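Local coordinates for protein gamma-glutamyl-gamma-aminobutyraldehyde dehydrogenase (Burkholderia cenocepacia, PDB 4LIH) that probably oxidises gamma-glutamyl-gamma-aminobutyraldehyde and perhaps other aldehydes to the corresponding acids with NAD(P)+, as a member of the aldehyde dehydrogenase family, at residues 90-95 with 143-148; 97-102 with 134-139; 117-122 with 302-307; 436-441 with 458-463. All coordinates share one frame; numbering follows the deposited sequence.

Contact 1: 90-95 with 143-148; sequences ARKAVL and IDKVGG
The carboxylate of Asp144 is gripped by two lysines, one from each segment. Lys92 comes from helix 88-104 and puts its NZ 2.8 Å from Asp144 OD2; Lys145, the next residue along the chain, sets its own NZ 2.6 Å from Asp144 OD1. Both ammonium groups meet the carboxylate on its syn side but out of its plane, Lys92 by 31° to one side and Lys145 by 28° to the other. The two side chains across the contact, Lys92 and Asp144, cross at about a right angle. Asp144 CG takes the crowded position between its backbone N and carbonyl carbon (chi1 66°), while the Lys145 chain bends at chi2 and chi4 to fold back onto its neighbour. The lysine nitrogens end up 4.1 Å apart, like charges sharing one acid between them. Glu141 of the third subunit adds a second carboxylate, bridging to both lysines.

Beside this charged patch lies an apolar one. Ile143 CD1 points at the helix, 3.7 Å from Lys92 N and 3.8 Å from Arg91 CB, and it also meets Leu95 CD1 at 4.0 Å. Ile143 CG2 rests obliquely against the Arg91 guanidinium, whose NE is bonded to the carbonyl of Ala191. Segment 143-148 is the link from helix 121-142 to strand 148-150, so the contact joins the start of that link to helix 88-104. With two positive charges so close, the network probably keeps Asp144 ionised, and Glu141 of the third subunit probably helps to balance the two lysines.

Contact 2: 97-102 with 134-139; sequences RWAALM and YCVEWF
Ala99 and Glu137 make the tight spot here: Ala99 CB lies 3.4 Å from Glu137 CG and 3.6 Å from Glu137 OE2, so the methyl touches both the start and the end of the acid's side chain. Glu137 CG stands anti to its carbonyl carbon (chi1 -68°), and the chain runs on extended past Ala99. The small alanine lets the backbones come close, with Ala99 CA and Val136 CA 6.2 Å apart. Segments 97-102 and 134-139, on helices 88-104 and 121-142, run nearly antiparallel, 162° between their directions, with axes 8.8 Å apart at closest.

Val136 makes the looser, wholly apolar part. Its CG1 is 4.1 Å from Ala99 CB and sits obliquely to the Trp98 ring, 4.2 Å from Trp98 CE3. Its other branch, CG2, meets the methyl of Met102 at 4.1 Å between CG2 and CE, the two side chains crossing at about a right angle. Met102 CE in turn lies over one face of the Trp98 ring, offset toward the rim, and Phe186 of helix 178-191 stacks with the same indole, whose NE1 is bonded to the carbonyl of Val211.

Toward the more exposed side the character changes. Glu137 is partly exposed, and its OE2 forms a salt bridge with Arg103, the residue after Met102. No hydrogen bond joins the two segments, so their cohesion is van der Waals contact, with the charged end of Glu137 tied back to helix 88-104 through Arg103.

Contact 3: 117-122 with 302-307; sequences AGKPIG and FYNMGE
Met305, Asn304 and Lys119 carry this contact between the turn joining helix 106-117 to helix 121-142 and the loop after helix 290-302, where Asn304, Met305 and Gly306 form a turn with left-handed helical phi/psi. In the aldehyde dehydrogenase fold this loop lies beside Asn176 of the Pro-Trp-Asn-Phe segment, probably the oxyanion-hole asparagine, as in relatives. Pro120 is the N-cap residue of helix 121-142.

Met305 reaches toward the other segment and curls through chi2 and chi3 (72° and 81°), setting its methyl among backbone atoms. Met305 CE lies 3.6 Å from Gly118 O and 3.9 Å from Lys119 CA, while SD and Pro120 CD meet tip to tip at 3.9 Å.

Asn304 faces Lys119 with its amide oxygen. Lys119 NZ donates to Asn304 OD1 at 3.0 Å, coming from above the carbonyl plane, 40° out of it, and Lys119 CG also passes 3.4 Å from Asn304 OD1. The lysine nitrogen is shared further, with the carbonyl of Asn176 and the carboxylate of Asp128.

Waters extend the join at two places. One lies between Ala117 O and Glu307 OE2. The other accepts a weak bond from Lys119 NZ and is hydrogen-bonded to Tyr303 OH at 2.6 Å. Asn304 ND2 donates both to Asn176 O and, nearly in its own amide plane, to Glu307 O at 3.0 Å, which helps fix which way the amide faces.

Contact 4: 436-441 with 458-463; sequences AAVWTS and VWVNCY
Asn461 has positive phi (57°) just past the end of strand 457-460, and its CG stands anti to the carbonyl carbon (chi1 -55°), an arrangement in which the amide meets the backbone of Thr440. Thr440 N donates to Asn461 OD1 at 2.8 Å, in the carbonyl plane and on a lone pair; Asn461 ND2 returns a bond of 2.9 Å to Thr440 O, which it meets from above the carbonyl plane. The side chain thus carries on the pairing after the strands end.

Before that, strands 435-439 and 457-460 run parallel and pair by Trp459 N to Ala436 O, Val438 N to Trp459 O and Asn461 N to Val438 O. Val438 and Val460 lie side by side on one face, CG1 to CG2 3.9 Å. Ala437 and Trp459 point to the other, where Ala437 CB also touches Tyr463 CD2 at 3.4 Å.

Trp439 lays one face of its indole against the turn at Asn461 and Cys462. Asn461 CA sits over its six-membered ring in a CH-pi contact, 3.7 Å from the centroid and 23° off the normal, with Cys462 N over the same face. Trp439 NE1 is bonded to Asn281 on the neighbouring strand 280-283. A strand of the fourth subunit continues the sheet beyond Val458-Val460. Together with helix 443-452 between them, the two strands form a beta-alpha-beta crossover in a mixed sheet of the aldehyde dehydrogenase fold.

Contacts 1 and 2 are neighbours, centres 13 Å apart, and share helix 88-104; they touch where Leu95 O meets Val136 CG1. Along the chain contact 2 falls wholly between the two segments of contact 1. Contact 3 shares helix 121-142 with contact 2 but joins its start to a loop some 180 residues later, about 23 Å from contact 2 between centres, and its segments alternate with those of both. Contact 4 comes last, in a separate sheet, about 23 Å from contact 3 and 35 Å from contact 1. Contacts 1, 2 and 4 all touch other subunits, so these parts of the fold also line interfaces of the tetramer.

Contact 1: 90-95 with 143-148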
loop_
_atom_site.group_PDB
_atom_site.type_symbol
_atom_site.label_atom_id
_atom_site.label_comp_id
_atom_site.label_asym_id
_atom_site.label_seq_id
_atom_site.Cartn_x
_atom_site.Cartn_y
_atom_site.Cartn_z
ATOM N N ALA A 90 17.784 3.950 -14.401
ATOM C CA ALA A 90 19.039 3.458 -15.017
ATOM C C ALA A 90 19.237 1.952 -14.758
ATOM O O ALA A 90 19.608 1.212 -15.652
ATOM C CB ALA A 90 20.209 4.255 -14.493
ATOM N N ARG A 91 18.982 1.485 -13.547
ATOM C CA ARG A 91 19.040 0.024 -13.313
ATOM C C ARG A 91 17.957 -0.728 -14.091
ATOM O O ARG A 91 18.184 -1.782 -14.592
ATOM C CB ARG A 91 18.814 -0.348 -11.843
ATOM C CG ARG A 91 20.028 -0.171 -10.989
ATOM C CD ARG A 91 19.984 -1.118 -9.802
ATOM N NE ARG A 91 18.828 -0.855 -8.992
ATOM C CZ ARG A 91 18.644 0.196 -8.212
ATOM N NH1 ARG A 91 19.585 1.136 -8.056
ATOM N NH2 ARG A 91 17.527 0.293 -7.553
ATOM N N LYS A 92 16.776 -0.150 -14.158
ATOM C CA LYS A 92 15.680 -0.751 -14.923
ATOM C C LYS A 92 16.107 -0.890 -16.391
ATOM O O LYS A 92 15.814 -1.913 -17.013
ATOM C CB LYS A 92 14.416 0.080 -14.844
ATOM C CG LYS A 92 13.399 -0.281 -15.907
ATOM C CD LYS A 92 12.101 0.543 -15.769
ATOM C CE LYS A 92 12.281 2.045 -15.951
ATOM N NZ LYS A 92 10.971 2.702 -16.158
ATOM N N ALA A 93 16.787 0.126 -16.920
ATOM C CA ALA A 93 17.157 0.088 -18.332
ATOM C C ALA A 93 18.166 -1.049 -18.606
ATOM O O ALA A 93 17.999 -1.789 -19.566
ATOM C CB ALA A 93 17.706 1.425 -18.812
ATOM N N VAL A 94 19.166 -1.205 -17.751
ATOM C CA VAL A 94 20.130 -2.321 -17.893
ATOM C C VAL A 94 19.451 -3.692 -17.807
ATOM O O VAL A 94 19.684 -4.536 -18.646
ATOM C CB VAL A 94 21.293 -2.198 -16.896
ATOM C CG1 VAL A 94 22.183 -3.427 -16.901
ATOM C CG2 VAL A 94 22.105 -0.948 -17.197
ATOM N N LEU A 95 18.597 -3.898 -16.808
ATOM C CA LEU A 95 17.925 -5.174 -16.661
ATOM C C LEU A 95 16.996 -5.482 -17.848
ATOM O O LEU A 95 16.971 -6.602 -18.328
ATOM C CB LEU A 95 17.189 -5.268 -15.315
ATOM C CG LEU A 95 18.096 -5.206 -14.091
ATOM C CD1 LEU A 95 17.233 -4.955 -12.852
ATOM C CD2 LEU A 95 18.922 -6.486 -13.952
ATOM N N ILE A 143 11.005 -1.392 -10.181
ATOM C CA ILE A 143 12.019 -0.624 -9.442
ATOM C C ILE A 143 11.619 0.804 -9.190
ATOM O O ILE A 143 11.983 1.400 -8.132
ATOM C CB ILE A 143 13.397 -0.514 -10.203
ATOM C CG1 ILE A 143 14.164 -1.827 -10.214
ATOM C CG2 ILE A 143 14.333 0.486 -9.512
ATOM C CD1 ILE A 143 15.344 -1.784 -11.187
ATOM N N ASP A 144 10.945 1.398 -10.171
ATOM C CA ASP A 144 10.616 2.852 -10.108
ATOM C C ASP A 144 9.144 3.118 -9.897
ATOM O O ASP A 144 8.682 4.221 -10.193
ATOM C CB ASP A 144 11.206 3.614 -11.317
ATOM C CG ASP A 144 10.602 3.220 -12.664
ATOM O OD1 ASP A 144 9.978 2.162 -12.771
ATOM O OD2 ASP A 144 10.745 4.010 -13.648
ATOM N N LYS A 145 8.403 2.113 -9.353
ATOM C CA LYS A 145 6.966 2.245 -9.117
ATOM C C LYS A 145 6.572 2.203 -7.625
ATOM O O LYS A 145 5.471 2.644 -7.240
ATOM C CB LYS A 145 6.161 1.144 -9.838
ATOM C CG LYS A 145 6.459 0.912 -11.320
ATOM C CD LYS A 145 6.158 2.105 -12.151
ATOM C CE LYS A 145 6.361 1.874 -13.644
ATOM N NZ LYS A 145 7.732 1.434 -13.954
ATOM N N VAL A 146 7.439 1.647 -6.818
ATOM C CA VAL A 146 7.148 1.460 -5.423
ATOM C C VAL A 146 8.270 1.965 -4.549
ATOM O O VAL A 146 9.462 1.802 -4.830
ATOM C CB VAL A 146 6.858 -0.012 -5.101
ATOM C CG1 VAL A 146 5.650 -0.478 -5.897
ATOM C CG2 VAL A 146 8.064 -0.869 -5.319
ATOM N N GLY A 147 7.877 2.587 -3.488
ATOM C CA GLY A 147 8.845 3.212 -2.608
ATOM C C GLY A 147 8.575 2.933 -1.147
ATOM O O GLY A 147 7.901 1.966 -0.814
ATOM N N GLY A 148 9.088 3.795 -0.290
ATOM C CA GLY A 148 8.979 3.591 1.138
ATOM C C GLY A 148 7.858 4.424 1.698
ATOM O O GLY A 148 6.960 4.774 0.970
#

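Contact 2: 97-102 with 134-139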
loop_
_atom_site.group_PDB
_atom_site.type_symbol
_atom_site.label_atom_id
_atom_site.label_comp_id
_atom_site.label_asym_id
_atom_site.label_seq_id
_atom_site.Cartn_x
_atom_site.Cartn_y
_atom_site.Cartn_z
ATOM N N ARG A 97 17.566 -4.501 -20.910
ATOM C CA ARG A 97 18.441 -4.892 -21.990
ATOM C C ARG A 97 18.911 -6.352 -21.853
ATOM O O ARG A 97 19.071 -7.054 -22.826
ATOM C CB ARG A 97 19.644 -3.951 -22.075
ATOM C CG ARG A 97 20.665 -4.318 -23.127
ATOM C CD ARG A 97 20.058 -4.228 -24.504
ATOM N NE ARG A 97 20.975 -4.642 -25.561
ATOM C CZ ARG A 97 20.602 -5.242 -26.681
ATOM N NH1 ARG A 97 19.338 -5.534 -26.898
ATOM N NH2 ARG A 97 21.518 -5.593 -27.572
ATOM N N TRP A 98 19.128 -6.806 -20.628
ATOM C CA TRP A 98 19.604 -8.172 -20.398
ATOM C C TRP A 98 18.522 -9.169 -20.782
ATOM O O TRP A 98 18.771 -10.137 -21.515
ATOM C CB TRP A 98 19.996 -8.318 -18.934
ATOM C CG TRP A 98 20.555 -9.619 -18.518
ATOM C CD1 TRP A 98 21.217 -10.532 -19.273
ATOM C CD2 TRP A 98 20.583 -10.096 -17.181
ATOM N NE1 TRP A 98 21.656 -11.570 -18.474
ATOM C CE2 TRP A 98 21.226 -11.342 -17.190
ATOM C CE3 TRP A 98 20.069 -9.604 -15.980
ATOM C CZ2 TRP A 98 21.437 -12.076 -16.033
ATOM C CZ3 TRP A 98 20.255 -10.358 -14.834
ATOM C CH2 TRP A 98 20.949 -11.562 -14.871
ATOM N N ALA A 99 17.301 -8.879 -20.351
ATOM C CA ALA A 99 16.165 -9.677 -20.704
ATOM C C ALA A 99 15.930 -9.709 -22.205
ATOM O O ALA A 99 15.662 -10.786 -22.755
ATOM C CB ALA A 99 14.919 -9.152 -20.017
ATOM N N ALA A 100 16.009 -8.557 -22.848
ATOM C CA ALA A 100 15.955 -8.494 -24.337
ATOM C C ALA A 100 16.996 -9.419 -24.975
ATOM O O ALA A 100 16.706 -10.128 -25.949
ATOM C CB ALA A 100 16.146 -7.076 -24.830
ATOM N N LEU A 101 18.214 -9.393 -24.436
ATOM C CA LEU A 101 19.252 -10.298 -24.905
ATOM C C LEU A 101 18.875 -11.754 -24.690
ATOM O O LEU A 101 19.049 -12.583 -25.597
ATOM C CB LEU A 101 20.607 -9.993 -24.278
ATOM C CG LEU A 101 21.313 -8.740 -24.819
ATOM C CD1 LEU A 101 22.433 -8.350 -23.886
ATOM C CD2 LEU A 101 21.870 -8.941 -26.212
ATOM N N MET A 102 18.345 -12.090 -23.517
ATOM C CA MET A 102 17.916 -13.464 -23.295
ATOM C C MET A 102 16.936 -13.861 -24.396
ATOM O O MET A 102 17.028 -14.957 -24.947
ATOM C CB MET A 102 17.233 -13.658 -21.956
ATOM C CG MET A 102 18.128 -13.455 -20.762
ATOM S SD MET A 102 17.214 -13.812 -19.223
ATOM C CE MET A 102 18.344 -12.995 -18.151
ATOM N N TYR A 134 10.844 -12.743 -18.405
ATOM C CA TYR A 134 9.668 -12.050 -17.797
ATOM C C TYR A 134 9.954 -11.701 -16.369
ATOM O O TYR A 134 9.692 -10.587 -15.926
ATOM C CB TYR A 134 8.408 -12.866 -17.949
ATOM C CG TYR A 134 7.188 -12.509 -17.053
ATOM C CD1 TYR A 134 6.564 -11.266 -17.111
ATOM C CD2 TYR A 134 6.610 -13.473 -16.246
ATOM C CE1 TYR A 134 5.460 -10.948 -16.341
ATOM C CE2 TYR A 134 5.484 -13.190 -15.483
ATOM C CZ TYR A 134 4.900 -11.950 -15.526
ATOM O OH TYR A 134 3.783 -11.710 -14.737
ATOM N N CYS A 135 10.613 -12.617 -15.654
ATOM C CA CYS A 135 10.938 -12.325 -14.271
ATOM C C CYS A 135 11.890 -11.124 -14.144
ATOM O O CYS A 135 11.642 -10.191 -13.365
ATOM C CB CYS A 135 11.467 -13.561 -13.569
ATOM S SG CYS A 135 11.921 -13.296 -11.849
ATOM N N VAL A 136 12.942 -11.105 -14.941
ATOM C CA VAL A 136 13.867 -9.996 -14.937
ATOM C C VAL A 136 13.145 -8.681 -15.337
ATOM O O VAL A 136 13.320 -7.637 -14.705
ATOM C CB VAL A 136 15.044 -10.280 -15.858
ATOM C CG1 VAL A 136 15.902 -9.022 -16.017
ATOM C CG2 VAL A 136 15.864 -11.436 -15.282
ATOM N N GLU A 137 12.350 -8.728 -16.387
ATOM C CA GLU A 137 11.646 -7.550 -16.845
ATOM C C GLU A 137 10.694 -6.966 -15.821
ATOM O O GLU A 137 10.561 -5.719 -15.686
ATOM C CB GLU A 137 10.849 -7.858 -18.137
ATOM C CG GLU A 137 11.708 -8.134 -19.377
ATOM C CD GLU A 137 11.013 -8.952 -20.460
ATOM O OE1 GLU A 137 9.904 -9.508 -20.306
ATOM O OE2 GLU A 137 11.617 -9.082 -21.516
ATOM N N TRP A 138 9.982 -7.852 -15.125
ATOM C CA TRP A 138 8.934 -7.420 -14.178
ATOM C C TRP A 138 9.603 -6.743 -12.988
ATOM O O TRP A 138 9.220 -5.654 -12.585
ATOM C CB TRP A 138 8.115 -8.623 -13.741
ATOM C CG TRP A 138 6.825 -8.339 -13.044
ATOM C CD1 TRP A 138 5.595 -8.229 -13.616
ATOM C CD2 TRP A 138 6.633 -8.173 -11.646
ATOM N NE1 TRP A 138 4.632 -7.965 -12.655
ATOM C CE2 TRP A 138 5.234 -7.966 -11.429
ATOM C CE3 TRP A 138 7.496 -8.147 -10.554
ATOM C CZ2 TRP A 138 4.689 -7.729 -10.159
ATOM C CZ3 TRP A 138 6.941 -7.955 -9.260
ATOM C CH2 TRP A 138 5.531 -7.748 -9.098
ATOM N N PHE A 139 10.675 -7.333 -12.468
ATOM C CA PHE A 139 11.335 -6.663 -11.350
ATOM C C PHE A 139 12.003 -5.354 -11.786
ATOM O O PHE A 139 12.006 -4.396 -11.028
ATOM C CB PHE A 139 12.262 -7.597 -10.567
ATOM C CG PHE A 139 11.501 -8.568 -9.681
ATOM C CD1 PHE A 139 10.889 -8.117 -8.488
ATOM C CD2 PHE A 139 11.268 -9.868 -10.107
ATOM C CE1 PHE A 139 10.171 -8.997 -7.664
ATOM C CE2 PHE A 139 10.532 -10.726 -9.312
ATOM C CZ PHE A 139 9.992 -10.298 -8.108
#

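Contact 3: 117-122 with 302-307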
loop_
_atom_site.group_PDB
_atom_site.type_symbol
_atom_site.label_atom_id
_atom_site.label_comp_id
_atom_site.label_asym_id
_atom_site.label_seq_id
_atom_site.Cartn_x
_atom_site.Cartn_y
_atom_site.Cartn_z
ATOM N N ALA A 117 19.619 -30.567 -18.978
ATOM C CA ALA A 117 18.723 -31.045 -17.911
ATOM C C ALA A 117 17.646 -32.018 -18.389
ATOM O O ALA A 117 16.898 -32.508 -17.564
ATOM C CB ALA A 117 18.077 -29.852 -17.231
ATOM N N GLY A 118 17.575 -32.264 -19.706
ATOM C CA GLY A 118 16.671 -33.277 -20.306
ATOM C C GLY A 118 15.238 -32.821 -20.483
ATOM O O GLY A 118 14.348 -33.625 -20.739
ATOM N N LYS A 119 15.025 -31.522 -20.328
ATOM C CA LYS A 119 13.719 -30.893 -20.403
ATOM C C LYS A 119 13.219 -30.678 -21.834
ATOM O O LYS A 119 13.945 -30.113 -22.644
ATOM C CB LYS A 119 13.835 -29.559 -19.685
ATOM C CG LYS A 119 14.103 -29.690 -18.186
ATOM C CD LYS A 119 14.611 -28.349 -17.625
ATOM C CE LYS A 119 13.612 -27.215 -17.768
ATOM N NZ LYS A 119 12.611 -27.171 -16.666
ATOM N N PRO A 120 11.976 -31.106 -22.153
ATOM C CA PRO A 120 11.529 -30.968 -23.540
ATOM C C PRO A 120 11.814 -29.563 -24.147
ATOM O O PRO A 120 11.598 -28.534 -23.482
ATOM C CB PRO A 120 10.023 -31.236 -23.435
ATOM C CG PRO A 120 9.895 -32.214 -22.296
ATOM C CD PRO A 120 10.941 -31.721 -21.300
ATOM N N ILE A 121 12.232 -29.522 -25.419
ATOM C CA ILE A 121 12.480 -28.292 -26.121
ATOM C C ILE A 121 11.184 -27.472 -26.321
ATOM O O ILE A 121 11.239 -26.250 -26.346
ATOM C CB ILE A 121 13.242 -28.559 -27.477
ATOM C CG1 ILE A 121 13.774 -27.258 -28.111
ATOM C CG2 ILE A 121 12.383 -29.321 -28.452
ATOM C CD1 ILE A 121 14.966 -26.642 -27.380
ATOM N N GLY A 122 10.038 -28.145 -26.406
ATOM C CA GLY A 122 8.744 -27.477 -26.501
ATOM C C GLY A 122 8.450 -26.722 -25.186
ATOM O O GLY A 122 7.719 -25.722 -25.170
ATOM N N PHE A 302 3.130 -34.822 -14.352
ATOM C CA PHE A 302 3.971 -35.350 -15.410
ATOM C C PHE A 302 4.732 -34.269 -16.162
ATOM O O PHE A 302 5.747 -34.587 -16.770
ATOM C CB PHE A 302 3.133 -36.219 -16.388
ATOM C CG PHE A 302 2.379 -37.346 -15.719
ATOM C CD1 PHE A 302 2.939 -38.083 -14.711
ATOM C CD2 PHE A 302 1.105 -37.671 -16.133
ATOM C CE1 PHE A 302 2.241 -39.113 -14.092
ATOM C CE2 PHE A 302 0.419 -38.677 -15.525
ATOM C CZ PHE A 302 0.999 -39.414 -14.504
ATOM N N TYR A 303 4.266 -33.019 -16.113
ATOM C CA TYR A 303 5.015 -31.878 -16.626
ATOM C C TYR A 303 6.433 -31.783 -16.003
ATOM O O TYR A 303 6.605 -31.908 -14.807
ATOM C CB TYR A 303 4.278 -30.535 -16.412
ATOM C CG TYR A 303 5.088 -29.409 -17.032
ATOM C CD1 TYR A 303 5.022 -29.188 -18.386
ATOM C CD2 TYR A 303 5.923 -28.603 -16.285
ATOM C CE1 TYR A 303 5.760 -28.203 -18.997
ATOM C CE2 TYR A 303 6.677 -27.601 -16.904
ATOM C CZ TYR A 303 6.561 -27.442 -18.274
ATOM O OH TYR A 303 7.231 -26.530 -19.002
ATOM N N ASN A 304 7.434 -31.552 -16.837
ATOM C CA ASN A 304 8.835 -31.582 -16.398
ATOM C C ASN A 304 9.225 -32.860 -15.687
ATOM O O ASN A 304 9.999 -32.876 -14.747
ATOM C CB ASN A 304 9.124 -30.384 -15.498
ATOM C CG ASN A 304 10.537 -29.928 -15.603
ATOM O OD1 ASN A 304 11.022 -29.701 -16.689
ATOM N ND2 ASN A 304 11.217 -29.811 -14.474
ATOM N N MET A 305 8.641 -33.958 -16.129
ATOM C CA MET A 305 8.938 -35.263 -15.552
ATOM C C MET A 305 8.627 -35.422 -14.052
ATOM O O MET A 305 9.278 -36.205 -13.378
ATOM C CB MET A 305 10.421 -35.596 -15.789
ATOM C CG MET A 305 10.835 -35.635 -17.261
ATOM S SD MET A 305 10.940 -34.051 -18.189
ATOM C CE MET A 305 12.535 -33.413 -17.692
ATOM N N GLY A 306 7.696 -34.664 -13.505
ATOM C CA GLY A 306 7.383 -34.751 -12.044
ATOM C C GLY A 306 8.446 -34.108 -11.182
ATOM O O GLY A 306 8.360 -34.145 -9.968
ATOM N N GLU A 307 9.440 -33.510 -11.836
ATOM C CA GLU A 307 10.592 -32.873 -11.170
ATOM C C GLU A 307 10.186 -31.430 -10.947
ATOM O O GLU A 307 10.662 -30.492 -11.567
ATOM C CB GLU A 307 11.884 -32.947 -11.981
ATOM C CG GLU A 307 12.330 -34.371 -12.305
ATOM C CD GLU A 307 13.426 -34.501 -13.342
ATOM O OE1 GLU A 307 14.117 -35.562 -13.300
ATOM O OE2 GLU A 307 13.629 -33.603 -14.198
HETATM O O HOH W 1 15.461 -34.056 -15.834
HETATM O O HOH W 2 9.697 -26.508 -18.181
#

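Contact 4: 436-441 with 458-463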
loop_
_atom_site.group_PDB
_atom_site.type_symbol
_atom_site.label_atom_id
_atom_site.label_comp_id
_atom_site.label_asym_id
_atom_site.label_seq_id
_atom_site.Cartn_x
_atom_site.Cartn_y
_atom_site.Cartn_z
ATOM N N ALA A 436 -1.408 -26.335 -3.089
ATOM C CA ALA A 436 -2.586 -27.171 -3.038
ATOM C C ALA A 436 -3.580 -26.713 -4.100
ATOM O O ALA A 436 -3.499 -25.601 -4.646
ATOM C CB ALA A 436 -3.191 -27.074 -1.643
ATOM N N ALA A 437 -4.549 -27.562 -4.394
ATOM C CA ALA A 437 -5.654 -27.144 -5.284
ATOM C C ALA A 437 -6.980 -27.779 -4.942
ATOM O O ALA A 437 -7.003 -28.831 -4.292
ATOM C CB ALA A 437 -5.285 -27.476 -6.704
ATOM N N VAL A 438 -8.087 -27.104 -5.320
ATOM C CA VAL A 438 -9.422 -27.649 -5.169
ATOM C C VAL A 438 -10.241 -27.355 -6.427
ATOM O O VAL A 438 -10.099 -26.286 -7.032
ATOM C CB VAL A 438 -10.164 -27.164 -3.888
ATOM C CG1 VAL A 438 -10.273 -25.635 -3.825
ATOM C CG2 VAL A 438 -11.483 -27.896 -3.767
ATOM N N TRP A 439 -11.015 -28.359 -6.852
ATOM C CA TRP A 439 -11.886 -28.221 -8.032
ATOM C C TRP A 439 -13.335 -28.351 -7.630
ATOM O O TRP A 439 -13.769 -29.434 -7.201
ATOM C CB TRP A 439 -11.578 -29.264 -9.110
ATOM C CG TRP A 439 -10.166 -29.191 -9.650
ATOM C CD1 TRP A 439 -9.027 -29.500 -8.969
ATOM C CD2 TRP A 439 -9.741 -28.719 -10.947
ATOM N NE1 TRP A 439 -7.953 -29.312 -9.756
ATOM C CE2 TRP A 439 -8.340 -28.792 -10.965
ATOM C CE3 TRP A 439 -10.413 -28.260 -12.090
ATOM C CZ2 TRP A 439 -7.582 -28.473 -12.103
ATOM C CZ3 TRP A 439 -9.670 -27.897 -13.209
ATOM C CH2 TRP A 439 -8.258 -27.991 -13.201
ATOM N N THR A 440 -14.094 -27.269 -7.827
ATOM C CA THR A 440 -15.490 -27.188 -7.438
ATOM C C THR A 440 -16.150 -26.014 -8.153
ATOM O O THR A 440 -15.524 -24.973 -8.387
ATOM C CB THR A 440 -15.678 -27.030 -5.912
ATOM O OG1 THR A 440 -17.074 -27.016 -5.597
ATOM C CG2 THR A 440 -15.015 -25.733 -5.362
ATOM N N SER A 441 -17.436 -26.193 -8.487
ATOM C CA SER A 441 -18.224 -25.135 -9.083
ATOM C C SER A 441 -18.887 -24.229 -8.042
ATOM O O SER A 441 -19.450 -23.198 -8.400
ATOM C CB SER A 441 -19.289 -25.740 -10.036
ATOM O OG SER A 441 -20.145 -26.601 -9.304
ATOM N N VAL A 458 -2.650 -21.675 -3.486
ATOM C CA VAL A 458 -3.791 -22.520 -3.633
ATOM C C VAL A 458 -4.451 -22.190 -4.980
ATOM O O VAL A 458 -4.804 -21.030 -5.248
ATOM C CB VAL A 458 -4.806 -22.402 -2.465
ATOM C CG1 VAL A 458 -6.006 -23.275 -2.734
ATOM C CG2 VAL A 458 -4.163 -22.784 -1.122
ATOM N N TRP A 459 -4.486 -23.191 -5.853
ATOM C CA TRP A 459 -5.159 -23.095 -7.142
ATOM C C TRP A 459 -6.618 -23.627 -7.038
ATOM O O TRP A 459 -6.892 -24.677 -6.418
ATOM C CB TRP A 459 -4.413 -23.881 -8.202
ATOM C CG TRP A 459 -3.031 -23.405 -8.504
ATOM C CD1 TRP A 459 -2.673 -22.277 -9.178
ATOM C CD2 TRP A 459 -1.826 -24.077 -8.177
ATOM N NE1 TRP A 459 -1.308 -22.199 -9.277
ATOM C CE2 TRP A 459 -0.757 -23.289 -8.669
ATOM C CE3 TRP A 459 -1.535 -25.295 -7.558
ATOM C CZ2 TRP A 459 0.592 -23.677 -8.525
ATOM C CZ3 TRP A 459 -0.220 -25.674 -7.431
ATOM C CH2 TRP A 459 0.823 -24.902 -7.927
ATOM N N VAL A 460 -7.558 -22.865 -7.598
ATOM C CA VAL A 460 -8.958 -23.277 -7.614
ATOM C C VAL A 460 -9.376 -23.506 -9.089
ATOM O O VAL A 460 -9.264 -22.619 -9.938
ATOM C CB VAL A 460 -9.901 -22.286 -6.848
ATOM C CG1 VAL A 460 -11.357 -22.745 -6.973
ATOM C CG2 VAL A 460 -9.474 -22.148 -5.376
ATOM N N ASN A 461 -9.809 -24.722 -9.404
ATOM C CA ASN A 461 -10.195 -25.076 -10.781
ATOM C C ASN A 461 -9.079 -24.838 -11.783
ATOM O O ASN A 461 -9.331 -24.520 -12.924
ATOM C CB ASN A 461 -11.517 -24.384 -11.205
ATOM C CG ASN A 461 -12.637 -24.670 -10.265
ATOM O OD1 ASN A 461 -12.645 -25.715 -9.623
ATOM N ND2 ASN A 461 -13.633 -23.773 -10.195
ATOM N N CYS A 462 -7.844 -25.049 -11.295
ATOM C CA CYS A 462 -6.650 -24.993 -12.058
ATOM C C CYS A 462 -5.554 -25.668 -11.234
ATOM O O CYS A 462 -5.807 -26.149 -10.117
ATOM C CB CYS A 462 -6.248 -23.540 -12.471
ATOM S SG CYS A 462 -5.965 -22.394 -11.135
ATOM N N TYR A 463 -4.390 -25.781 -11.836
ATOM C CA TYR A 463 -3.211 -26.303 -11.133
ATOM C C TYR A 463 -2.004 -25.793 -11.904
ATOM O O TYR A 463 -1.957 -25.900 -13.093
ATOM C CB TYR A 463 -3.158 -27.818 -11.081
ATOM C CG TYR A 463 -2.273 -28.246 -9.981
ATOM C CD1 TYR A 463 -0.875 -28.268 -10.157
ATOM C CD2 TYR A 463 -2.798 -28.606 -8.766
ATOM C CE1 TYR A 463 -0.030 -28.639 -9.113
ATOM C CE2 TYR A 463 -1.966 -28.935 -7.682
ATOM C CZ TYR A 463 -0.589 -28.973 -7.876
ATOM O OH TYR A 463 0.226 -29.292 -6.825
#